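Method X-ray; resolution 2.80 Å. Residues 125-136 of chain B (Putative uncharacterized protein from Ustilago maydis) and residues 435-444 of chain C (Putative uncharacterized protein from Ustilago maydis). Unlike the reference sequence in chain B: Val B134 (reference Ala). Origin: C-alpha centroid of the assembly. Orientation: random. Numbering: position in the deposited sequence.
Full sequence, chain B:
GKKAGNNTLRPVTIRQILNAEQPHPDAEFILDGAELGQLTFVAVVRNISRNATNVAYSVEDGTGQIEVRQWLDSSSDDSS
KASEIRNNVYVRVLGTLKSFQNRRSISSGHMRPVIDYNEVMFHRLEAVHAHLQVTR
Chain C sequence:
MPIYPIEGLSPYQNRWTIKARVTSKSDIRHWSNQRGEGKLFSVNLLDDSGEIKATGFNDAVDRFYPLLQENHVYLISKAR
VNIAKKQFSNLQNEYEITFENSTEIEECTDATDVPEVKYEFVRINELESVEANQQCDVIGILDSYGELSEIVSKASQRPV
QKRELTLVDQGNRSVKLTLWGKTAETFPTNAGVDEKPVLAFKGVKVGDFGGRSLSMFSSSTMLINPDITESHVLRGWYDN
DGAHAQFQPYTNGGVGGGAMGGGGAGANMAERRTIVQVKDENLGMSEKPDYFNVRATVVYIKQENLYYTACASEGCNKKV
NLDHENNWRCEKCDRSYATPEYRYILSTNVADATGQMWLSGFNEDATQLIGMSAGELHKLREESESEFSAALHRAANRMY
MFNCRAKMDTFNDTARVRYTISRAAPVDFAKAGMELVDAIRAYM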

# COMPACT_ATOMS: atom_id res chain seq x y z
N LEU B 125 -5.14 -7.19 7.44
CA LEU B 125 -4.60 -5.84 7.38
C LEU B 125 -5.46 -4.95 6.53
O LEU B 125 -5.57 -3.75 6.77
CB LEU B 125 -3.16 -5.86 6.86
CG LEU B 125 -2.17 -6.63 7.74
CD1 LEU B 125 -0.78 -6.65 7.12
CD2 LEU B 125 -2.10 -6.06 9.15
N GLU B 126 -6.10 -5.53 5.53
CA GLU B 126 -6.86 -4.73 4.61
C GLU B 126 -8.10 -4.25 5.33
O GLU B 126 -8.51 -3.10 5.17
CB GLU B 126 -7.20 -5.55 3.37
CG GLU B 126 -7.30 -4.71 2.11
CD GLU B 126 -7.76 -5.49 0.88
OE1 GLU B 126 -7.71 -4.85 -0.22
OE2 GLU B 126 -8.16 -6.69 1.01
N ALA B 127 -8.67 -5.13 6.17
CA ALA B 127 -9.82 -4.79 7.02
C ALA B 127 -9.47 -3.73 8.03
O ALA B 127 -10.24 -2.80 8.25
CB ALA B 127 -10.34 -6.01 7.74
N VAL B 128 -8.30 -3.86 8.65
CA VAL B 128 -7.84 -2.82 9.58
C VAL B 128 -7.73 -1.51 8.79
O VAL B 128 -8.38 -0.49 9.12
CB VAL B 128 -6.52 -3.21 10.28
CG1 VAL B 128 -5.99 -2.08 11.14
CG2 VAL B 128 -6.73 -4.44 11.15
N HIS B 129 -6.95 -1.55 7.72
CA HIS B 129 -6.71 -0.35 6.93
C HIS B 129 -7.99 0.29 6.48
O HIS B 129 -8.17 1.50 6.61
CB HIS B 129 -5.79 -0.64 5.75
CG HIS B 129 -5.41 0.58 4.98
ND1 HIS B 129 -4.57 1.51 5.47
CD2 HIS B 129 -5.84 1.05 3.76
CE1 HIS B 129 -4.45 2.52 4.59
NE2 HIS B 129 -5.23 2.24 3.55
N ALA B 130 -8.91 -0.51 5.96
CA ALA B 130 -10.19 0.04 5.52
C ALA B 130 -10.90 0.73 6.69
O ALA B 130 -11.19 1.91 6.59
CB ALA B 130 -11.06 -1.02 4.88
N HIS B 131 -11.10 0.01 7.80
CA HIS B 131 -11.73 0.53 9.02
C HIS B 131 -11.12 1.81 9.48
O HIS B 131 -11.82 2.73 9.89
CB HIS B 131 -11.65 -0.50 10.14
CG HIS B 131 -12.07 0.03 11.48
ND1 HIS B 131 -11.17 0.37 12.44
CD2 HIS B 131 -13.34 0.28 12.02
CE1 HIS B 131 -11.83 0.82 13.53
NE2 HIS B 131 -13.16 0.76 13.27
N LEU B 132 -9.79 1.88 9.41
CA LEU B 132 -9.10 3.09 9.79
C LEU B 132 -9.41 4.26 8.88
O LEU B 132 -9.44 5.38 9.32
CB LEU B 132 -7.61 2.86 9.81
CG LEU B 132 -7.11 2.24 11.10
CD1 LEU B 132 -5.66 1.80 10.93
CD2 LEU B 132 -7.27 3.21 12.26
N GLN B 133 -9.65 3.99 7.61
CA GLN B 133 -9.84 5.07 6.66
C GLN B 133 -11.25 5.64 6.66
O GLN B 133 -11.44 6.82 6.34
CB GLN B 133 -9.41 4.63 5.27
CG GLN B 133 -7.92 4.44 5.19
CD GLN B 133 -7.35 5.09 3.96
OE1 GLN B 133 -7.75 4.78 2.84
NE2 GLN B 133 -6.42 6.02 4.17
N VAL B 134 -12.23 4.82 7.04
CA VAL B 134 -13.61 5.29 7.18
C VAL B 134 -13.80 5.99 8.51
O VAL B 134 -14.75 6.73 8.70
CB VAL B 134 -14.64 4.14 7.18
CG1 VAL B 134 -15.86 4.55 6.38
CG2 VAL B 134 -14.06 2.86 6.62
N THR B 135 -12.86 5.76 9.42
CA THR B 135 -13.00 6.11 10.83
C THR B 135 -12.12 7.30 11.22
O THR B 135 -12.51 8.14 12.03
CB THR B 135 -12.68 4.86 11.70
OG1 THR B 135 -13.91 4.24 12.12
CG2 THR B 135 -11.78 5.15 12.93
N ARG B 136 -10.93 7.35 10.62
CA ARG B 136 -9.85 8.25 10.99
C ARG B 136 -9.30 7.87 12.36
O ARG B 136 -8.64 6.84 12.51
CB ARG B 136 -10.32 9.72 10.96
CG ARG B 136 -9.43 10.66 10.16
CD ARG B 136 -9.16 10.15 8.73
NE ARG B 136 -10.31 9.39 8.19
CZ ARG B 136 -11.39 9.94 7.65
NH1 ARG B 136 -11.51 11.27 7.57
NH2 ARG B 136 -12.37 9.16 7.21
N GLU C 435 3.43 -3.28 3.04
CA GLU C 435 2.94 -1.94 2.74
C GLU C 435 1.86 -1.56 3.72
O GLU C 435 1.96 -0.56 4.40
CB GLU C 435 2.41 -1.83 1.32
CG GLU C 435 3.46 -1.32 0.34
CD GLU C 435 3.29 -1.86 -1.08
OE1 GLU C 435 2.12 -2.10 -1.49
OE2 GLU C 435 4.33 -2.02 -1.80
N LEU C 436 0.83 -2.38 3.79
CA LEU C 436 -0.25 -2.17 4.73
C LEU C 436 0.20 -2.06 6.19
O LEU C 436 -0.35 -1.25 6.94
CB LEU C 436 -1.31 -3.27 4.60
CG LEU C 436 -2.32 -3.13 3.45
CD1 LEU C 436 -3.16 -4.39 3.22
CD2 LEU C 436 -3.20 -1.96 3.80
N VAL C 437 1.19 -2.87 6.60
CA VAL C 437 1.75 -2.73 7.94
C VAL C 437 2.21 -1.30 8.16
O VAL C 437 1.76 -0.64 9.09
CB VAL C 437 2.89 -3.69 8.23
CG1 VAL C 437 3.34 -3.53 9.66
CG2 VAL C 437 2.41 -5.11 8.03
N ASP C 438 3.07 -0.82 7.26
CA ASP C 438 3.57 0.54 7.35
C ASP C 438 2.40 1.48 7.46
O ASP C 438 2.38 2.35 8.30
CB ASP C 438 4.37 0.91 6.10
CG ASP C 438 5.73 0.24 6.04
OD1 ASP C 438 6.24 -0.25 7.08
OD2 ASP C 438 6.31 0.21 4.92
N ALA C 439 1.41 1.29 6.60
CA ALA C 439 0.30 2.23 6.52
C ALA C 439 -0.42 2.28 7.86
O ALA C 439 -0.67 3.35 8.40
CB ALA C 439 -0.64 1.85 5.39
N ILE C 440 -0.72 1.11 8.42
CA ILE C 440 -1.38 0.97 9.72
C ILE C 440 -0.61 1.54 10.93
O ILE C 440 -1.17 2.30 11.74
CB ILE C 440 -1.79 -0.51 9.96
CG1 ILE C 440 -2.79 -0.97 8.89
CG2 ILE C 440 -2.39 -0.67 11.34
CD1 ILE C 440 -3.00 -2.45 8.80
N ARG C 441 0.67 1.19 11.04
CA ARG C 441 1.50 1.69 12.14
C ARG C 441 1.45 3.22 12.26
O ARG C 441 1.66 3.76 13.35
CB ARG C 441 2.95 1.25 11.99
CG ARG C 441 3.17 -0.24 12.09
CD ARG C 441 3.28 -0.70 13.52
NE ARG C 441 3.60 -2.13 13.63
CZ ARG C 441 3.42 -2.85 14.74
NH1 ARG C 441 2.94 -2.27 15.84
NH2 ARG C 441 3.72 -4.15 14.74
N ALA C 442 1.16 3.90 11.15
CA ALA C 442 1.00 5.36 11.13
C ALA C 442 -0.26 5.86 11.87
O ALA C 442 -0.31 7.02 12.28
CB ALA C 442 1.04 5.89 9.72
N TYR C 443 -1.25 4.99 12.05
CA TYR C 443 -2.41 5.27 12.88
C TYR C 443 -2.23 4.78 14.32
O TYR C 443 -3.10 4.97 15.16
CB TYR C 443 -3.65 4.58 12.31
CG TYR C 443 -4.12 5.09 10.97
CD1 TYR C 443 -3.64 4.52 9.78
CD2 TYR C 443 -5.06 6.12 10.89
CE1 TYR C 443 -4.07 4.98 8.54
CE2 TYR C 443 -5.50 6.59 9.66
CZ TYR C 443 -5.00 6.02 8.49
OH TYR C 443 -5.42 6.47 7.26
N MET C 444 -1.12 4.10 14.59
CA MET C 444 -0.81 3.64 15.96
C MET C 444 0.56 4.14 16.41
O MET C 444 0.67 5.03 17.24
CB MET C 444 -0.77 2.13 16.02
CG MET C 444 -1.90 1.40 15.33
SD MET C 444 -1.35 -0.29 14.95
CE MET C 444 -0.49 -0.76 16.46

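The chain B helix packs against the chain C helix and the type I turn from Arg C441 to Met C444; the axes run in the same general sense, 35° apart, and approach to 9.8 Å, burying 581 Å² in all. The contact is mostly apolar. Leu B125, buried and pointing toward chain C, opens it: its CB lies 3.9 Å from CB of Leu C436, its CD1 3.7 Å from CG2 of Val C437, and its CD2 3.7 Å from CD1 of Ile C440, so one branched side chain meets three aliphatic neighbours. Glu B126 points away, leaving its carboxylate clear of this apolar patch. Ala B127 makes no contact. Val B128 brings CG1 to 3.8 Å from CD1 of Ile C440. That isoleucine is the knob of the interface: its side chain, m at chi1 and t at chi2, sits in a hole formed by Leu B125, Val B128, His B129 and Leu B132. His B129 leaves its helix sideways and contributes carbon as well as ring, with CB 3.5 Å from CD2 of Leu C436 and ND1 3.9 Å from CB of Ala C439, whose small methyl fits beside the imidazole. One turn on, Leu B132 points toward Tyr C443 and covers one face of its ring. CB of Leu B132 stands 4.1 Å from the centroid of the Tyr C443 ring, 1° off the normal, a CH-pi contact, while CD1 of Leu B132 reaches CD1 of Tyr C443 at 3.6 Å. Gln B133 starts sideways, but its end comes nearer: NE2 donates a nearly straight hydrogen bond to OH of Tyr C443 (3.3 Å, 173°), the sole hydrogen bond between the stretches. Tyr C443 thus combines an apolar ring surface with a polar tip. Beyond, Arg B136 points away and turns back, its NH2 donating to O of Gln B133 at 2.7 Å.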